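Local coordinates for pantothenate synthetase (Francisella tularensis subsp. tularensis, PDB 3N8H), which catalyses the ATP-dependent condensation of pantoate with beta-alanine to pantothenate through a pantoyl-adenylate intermediate, and works as a homodimer, at the interface of chains A and B. Residues are numbered along the deposited sequence; one frame, centred on the assembly and turned at random. Chains: chain A/B, Pantothenate synthetase.

Contact 1: the interface of chains A and B. Residues chain A 99-100, 133, 137, 140-141; chain B 166-168.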
loop_
_atom_site.group_PDB
_atom_site.type_symbol
_atom_site.label_atom_id
_atom_site.label_comp_id
_atom_site.label_asym_id
_atom_site.label_seq_id
_atom_site.Cartn_x
_atom_site.Cartn_y
_atom_site.Cartn_z
ATOM N N ASP A 99 1.846 -14.018 -10.843
ATOM C CA ASP A 99 3.082 -13.296 -10.520
ATOM C C ASP A 99 2.756 -12.083 -9.627
ATOM O O ASP A 99 3.422 -11.823 -8.622
ATOM C CB ASP A 99 3.765 -12.803 -11.793
ATOM C CG ASP A 99 4.338 -13.939 -12.636
ATOM O OD1 ASP A 99 4.414 -13.783 -13.878
ATOM O OD2 ASP A 99 4.693 -14.985 -12.055
ATOM N N ILE A 100 1.726 -11.339 -10.006
ATOM C CA ILE A 100 1.454 -10.054 -9.368
ATOM C C ILE A 100 0.654 -10.192 -8.077
ATOM O O ILE A 100 0.880 -9.452 -7.097
ATOM C CB ILE A 100 0.761 -9.061 -10.347
ATOM C CG1 ILE A 100 1.672 -8.788 -11.543
ATOM C CG2 ILE A 100 0.438 -7.743 -9.642
ATOM C CD1 ILE A 100 3.054 -8.246 -11.162
ATOM N N THR A 133 -3.042 -0.177 -6.278
ATOM C CA THR A 133 -2.419 -1.382 -5.736
ATOM C C THR A 133 -1.430 -2.000 -6.754
ATOM O O THR A 133 -0.275 -2.298 -6.426
ATOM C CB THR A 133 -3.491 -2.434 -5.334
ATOM O OG1 THR A 133 -4.394 -1.856 -4.368
ATOM C CG2 THR A 133 -2.831 -3.663 -4.728
ATOM N N LYS A 137 2.748 -2.095 -6.716
ATOM C CA LYS A 137 3.488 -3.342 -6.955
ATOM C C LYS A 137 4.518 -3.213 -8.094
ATOM O O LYS A 137 5.678 -3.621 -7.965
ATOM C CB LYS A 137 2.492 -4.469 -7.265
ATOM C CG LYS A 137 1.747 -4.993 -6.029
ATOM C CD LYS A 137 0.541 -5.866 -6.465
ATOM C CE LYS A 137 -0.102 -6.564 -5.246
ATOM N NZ LYS A 137 0.654 -7.786 -4.830
ATOM N N GLN A 140 7.459 -1.209 -7.167
ATOM C CA GLN A 140 8.280 -1.898 -6.172
ATOM C C GLN A 140 9.126 -2.936 -6.896
ATOM O O GLN A 140 10.256 -3.220 -6.523
ATOM C CB GLN A 140 7.394 -2.558 -5.125
ATOM C CG GLN A 140 6.719 -1.579 -4.122
ATOM C CD GLN A 140 7.742 -0.935 -3.176
ATOM O OE1 GLN A 140 8.274 0.147 -3.454
ATOM N NE2 GLN A 140 8.035 -1.614 -2.067
ATOM N N ILE A 141 8.574 -3.466 -7.974
ATOM C CA ILE A 141 9.273 -4.442 -8.790
ATOM C C ILE A 141 10.308 -3.736 -9.667
ATOM O O ILE A 141 11.454 -4.141 -9.703
ATOM C CB ILE A 141 8.276 -5.255 -9.677
ATOM C CG1 ILE A 141 7.347 -6.099 -8.790
ATOM C CG2 ILE A 141 9.040 -6.149 -10.655
ATOM C CD1 ILE A 141 6.062 -6.585 -9.528
ATOM N N ASP B 166 3.541 -9.086 -0.655
ATOM C CA ASP B 166 2.720 -8.488 -1.729
ATOM C C ASP B 166 3.323 -7.245 -2.340
ATOM O O ASP B 166 3.093 -6.966 -3.516
ATOM C CB ASP B 166 1.316 -8.149 -1.240
ATOM C CG ASP B 166 0.329 -9.287 -1.455
ATOM O OD1 ASP B 166 0.257 -9.819 -2.587
ATOM O OD2 ASP B 166 -0.395 -9.624 -0.496
ATOM N N PHE B 167 4.088 -6.489 -1.552
ATOM C CA PHE B 167 4.692 -5.273 -2.103
ATOM C C PHE B 167 6.172 -5.386 -2.364
ATOM O O PHE B 167 6.875 -4.379 -2.470
ATOM C CB PHE B 167 4.261 -4.021 -1.311
ATOM C CG PHE B 167 2.769 -3.822 -1.361
ATOM C CD1 PHE B 167 2.161 -3.466 -2.565
ATOM C CD2 PHE B 167 1.963 -4.096 -0.254
ATOM C CE1 PHE B 167 0.778 -3.345 -2.661
ATOM C CE2 PHE B 167 0.573 -3.962 -0.335
ATOM C CZ PHE B 167 -0.016 -3.577 -1.541
ATOM N N PHE B 168 6.621 -6.633 -2.491
ATOM C CA PHE B 168 7.961 -6.951 -2.959
ATOM C C PHE B 168 9.025 -6.182 -2.178
ATOM O O PHE B 168 9.907 -5.539 -2.745
ATOM C CB PHE B 168 8.042 -6.748 -4.483
ATOM C CG PHE B 168 6.943 -7.478 -5.222
ATOM C CD1 PHE B 168 7.097 -8.812 -5.590
ATOM C CD2 PHE B 168 5.726 -6.851 -5.489
ATOM C CE1 PHE B 168 6.060 -9.498 -6.228
ATOM C CE2 PHE B 168 4.676 -7.543 -6.115
ATOM C CZ PHE B 168 4.851 -8.862 -6.489
#

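Contact 2: the interface of chains A and B. Residues chain A 106-107; chain B 109-112, 132, 159.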
loop_
_atom_site.group_PDB
_atom_site.type_symbol
_atom_site.label_atom_id
_atom_site.label_comp_id
_atom_site.label_asym_id
_atom_site.label_seq_id
_atom_site.Cartn_x
_atom_site.Cartn_y
_atom_site.Cartn_z
ATOM N N LEU A 106 -5.503 -9.482 -1.597
ATOM C CA LEU A 106 -5.758 -9.553 -0.159
ATOM C C LEU A 106 -5.449 -8.231 0.547
ATOM O O LEU A 106 -6.128 -7.873 1.500
ATOM C CB LEU A 106 -4.954 -10.687 0.474
ATOM C CG LEU A 106 -5.235 -12.117 -0.001
ATOM C CD1 LEU A 106 -4.582 -13.073 0.950
ATOM C CD2 LEU A 106 -6.744 -12.402 -0.123
ATOM N N LEU A 107 -4.419 -7.526 0.080
ATOM C CA LEU A 107 -4.042 -6.209 0.634
ATOM C C LEU A 107 -4.143 -5.146 -0.451
ATOM O O LEU A 107 -3.491 -5.251 -1.499
ATOM C CB LEU A 107 -2.605 -6.240 1.171
ATOM C CG LEU A 107 -2.303 -7.231 2.295
ATOM C CD1 LEU A 107 -0.805 -7.144 2.662
ATOM C CD2 LEU A 107 -3.194 -6.987 3.498
ATOM N N ILE B 109 -3.568 1.100 3.377
ATOM C CA ILE B 109 -3.630 -0.325 3.101
ATOM C C ILE B 109 -4.872 -0.918 3.765
ATOM O O ILE B 109 -5.029 -0.808 4.986
ATOM C CB ILE B 109 -2.386 -1.058 3.606
ATOM C CG1 ILE B 109 -1.134 -0.561 2.867
ATOM C CG2 ILE B 109 -2.566 -2.560 3.411
ATOM C CD1 ILE B 109 -1.039 -1.093 1.430
ATOM N N GLU B 110 -5.732 -1.549 2.961
ATOM C CA GLU B 110 -6.942 -2.215 3.456
ATOM C C GLU B 110 -6.806 -3.740 3.343
ATOM O O GLU B 110 -6.710 -4.273 2.245
ATOM C CB GLU B 110 -8.153 -1.748 2.651
ATOM C CG GLU B 110 -9.488 -2.090 3.286
ATOM C CD GLU B 110 -9.598 -1.594 4.724
ATOM O OE1 GLU B 110 -9.125 -0.471 5.019
ATOM O OE2 GLU B 110 -10.161 -2.331 5.557
ATOM N N PRO B 111 -6.772 -4.447 4.481
ATOM C CA PRO B 111 -6.659 -5.903 4.448
ATOM C C PRO B 111 -8.021 -6.563 4.191
ATOM O O PRO B 111 -9.001 -6.306 4.884
ATOM C CB PRO B 111 -6.139 -6.238 5.848
ATOM C CG PRO B 111 -6.771 -5.170 6.699
ATOM C CD PRO B 111 -6.706 -3.919 5.852
ATOM N N LYS B 112 -8.072 -7.412 3.175
ATOM C CA LYS B 112 -9.292 -8.150 2.867
ATOM C C LYS B 112 -8.975 -9.623 2.884
ATOM O O LYS B 112 -8.734 -10.233 1.828
ATOM C CB LYS B 112 -9.826 -7.765 1.487
ATOM C CG LYS B 112 -10.955 -6.739 1.512
ATOM C CD LYS B 112 -10.450 -5.320 1.719
ATOM C CE LYS B 112 -11.539 -4.285 1.408
ATOM N NZ LYS B 112 -12.729 -4.410 2.303
ATOM N N LEU B 132 -0.911 -1.551 9.120
ATOM C CA LEU B 132 -0.304 -1.957 7.840
ATOM C C LEU B 132 0.174 -0.747 7.040
ATOM O O LEU B 132 1.226 -0.788 6.401
ATOM C CB LEU B 132 -1.311 -2.764 7.005
ATOM C CG LEU B 132 -1.531 -4.190 7.537
ATOM C CD1 LEU B 132 -2.732 -4.836 6.861
ATOM C CD2 LEU B 132 -0.262 -5.042 7.309
ATOM N N LEU B 159 0.091 -10.533 9.090
ATOM C CA LEU B 159 -0.260 -9.476 8.145
ATOM C C LEU B 159 0.978 -8.765 7.574
ATOM O O LEU B 159 1.061 -8.510 6.387
ATOM C CB LEU B 159 -1.260 -8.464 8.774
ATOM C CG LEU B 159 -2.574 -9.128 9.232
ATOM C CD1 LEU B 159 -3.425 -8.237 10.169
ATOM C CD2 LEU B 159 -3.413 -9.560 8.020
#

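Contact 1: the interface of chains A and B
B:Asp166, B:Phe167 and B:Phe168 run out of the end of helix 154-166 onto the side of A helix 127-142, the chain leaving the helix after B:Asp166 and taking a positive phi (51°) at B:Phe168, and presenting its carbonyls to A:Lys137 and A:Gln140. The A:Lys137 chain is extended until it bends at its last torsion (chi4 -80°), which turns the ammonium group between the two subunits. There NZ gives a hydrogen bond to B:Asp166 O at 2.9 Å, tilted from the carbonyl plane, and a salt bridge to the carboxylate oxygen B:Asp166 OD1 at 3.1 Å, reached on its anti side and well out of the carboxylate plane. From its own chain, A:Ile100 O accepts a bond from the same NZ at 2.8 Å, almost in line with its C=O. Three oxygens thus grip the ammonium and would be expected to favour its positive charge. A:Gln140 is bent at chi2 (-69°), and its amide nitrogen NE2 donates to B:Phe167 O at 3.0 Å, with the acceptor close to the amide plane. Between these polar anchors the aromatic side chains pack on aliphatic carbon. CG1 of A:Ile141 lies over one face of the B:Phe168 ring, 3.9 Å from its centroid, while A:Lys137 CG and the backbone oxygen of A:Asp99 meet the ring edge in its plane. The B:Phe167 ring meets the same CG from another direction, roughly at right angles to the approach of B:Phe168, its CD1 3.8 Å from A:Lys137 CG. In the fold, the patch joins one side of helix 127-142, from A:Thr133 to A:Ile141, and the short helix 97-100 of one subunit to the exit of helix 154-166 in the other.

Contact 2: the interface of chains A and B
A:Leu107, with 46 Å² of its surface hidden by the partner, and A:Leu106, with 17 Å², meet the end of strand 107-111 of chain B, where B:Pro111 and B:Lys112 receive them. A:Leu107 and B:Pro111 form an antiparallel beta bridge, so the same strand of each subunit lies beside its counterpart across the dimer. The isobutyl group of A:Leu107 reaches over into chain B, CG standing anti to the carbonyl carbon (chi1 -60°) and CD1 anti to CA (chi2 178°), which leaves CD2, the other branch, turned to B:Pro111. This methyl does the touching: it rests 3.8 Å from B:Pro111 CA, with CB of the proline ring at a similar distance, and the two side chains run at a slant to each other. The same methyl meets the CD1 methyl of B:Leu132 at 4.0 Å, a methyl-to-methyl contact that carries the leucine towards helix 127-142. B:Ile109 CG2 approaches CB of A:Leu107 more loosely, and the other methyl, CD1, is directed towards helix 154-166, where B:Leu159 O lies 4.4 Å away. The leucine thus packs on the strand and helix 127-142 of the partner, with helix 154-166 more distant, adding an apolar contact to the strand pairing. A:Leu106, just before the strand, contributes mainly through its backbone. Its side chain makes a lesser contact, the CD2 methyl lying 3.5 Å from the backbone oxygen of B:Lys112. The aliphatic start of B:Lys112 sits beside the carbonyl of A:Leu106, with CB 3.7 Å from that oxygen. Pairing is completed by a nearly straight hydrogen bond (170° at H), in which the backbone N of B:Lys112 donates to A:Leu106 O at 2.6 Å.

The C-alpha centres of contact 1 and contact 2 lie about 13 Å apart on the same two-fold interface, and each has a twin with the chains exchanged. They share no residue position: contact 1 uses helix 127-142 of chain A and the end of helix 154-166 of chain B, whereas contact 2 takes B:Leu132 and B:Leu159 from these two helices of chain B. Contact 1 adds polar and aromatic anchoring to the strand pairing of contact 2, together supporting the homodimer. Contact 1 is centred about 20 Å from A:His39 and contact 2 about 23 Å from B:His39, which suggests an architectural rather than directly catalytic role.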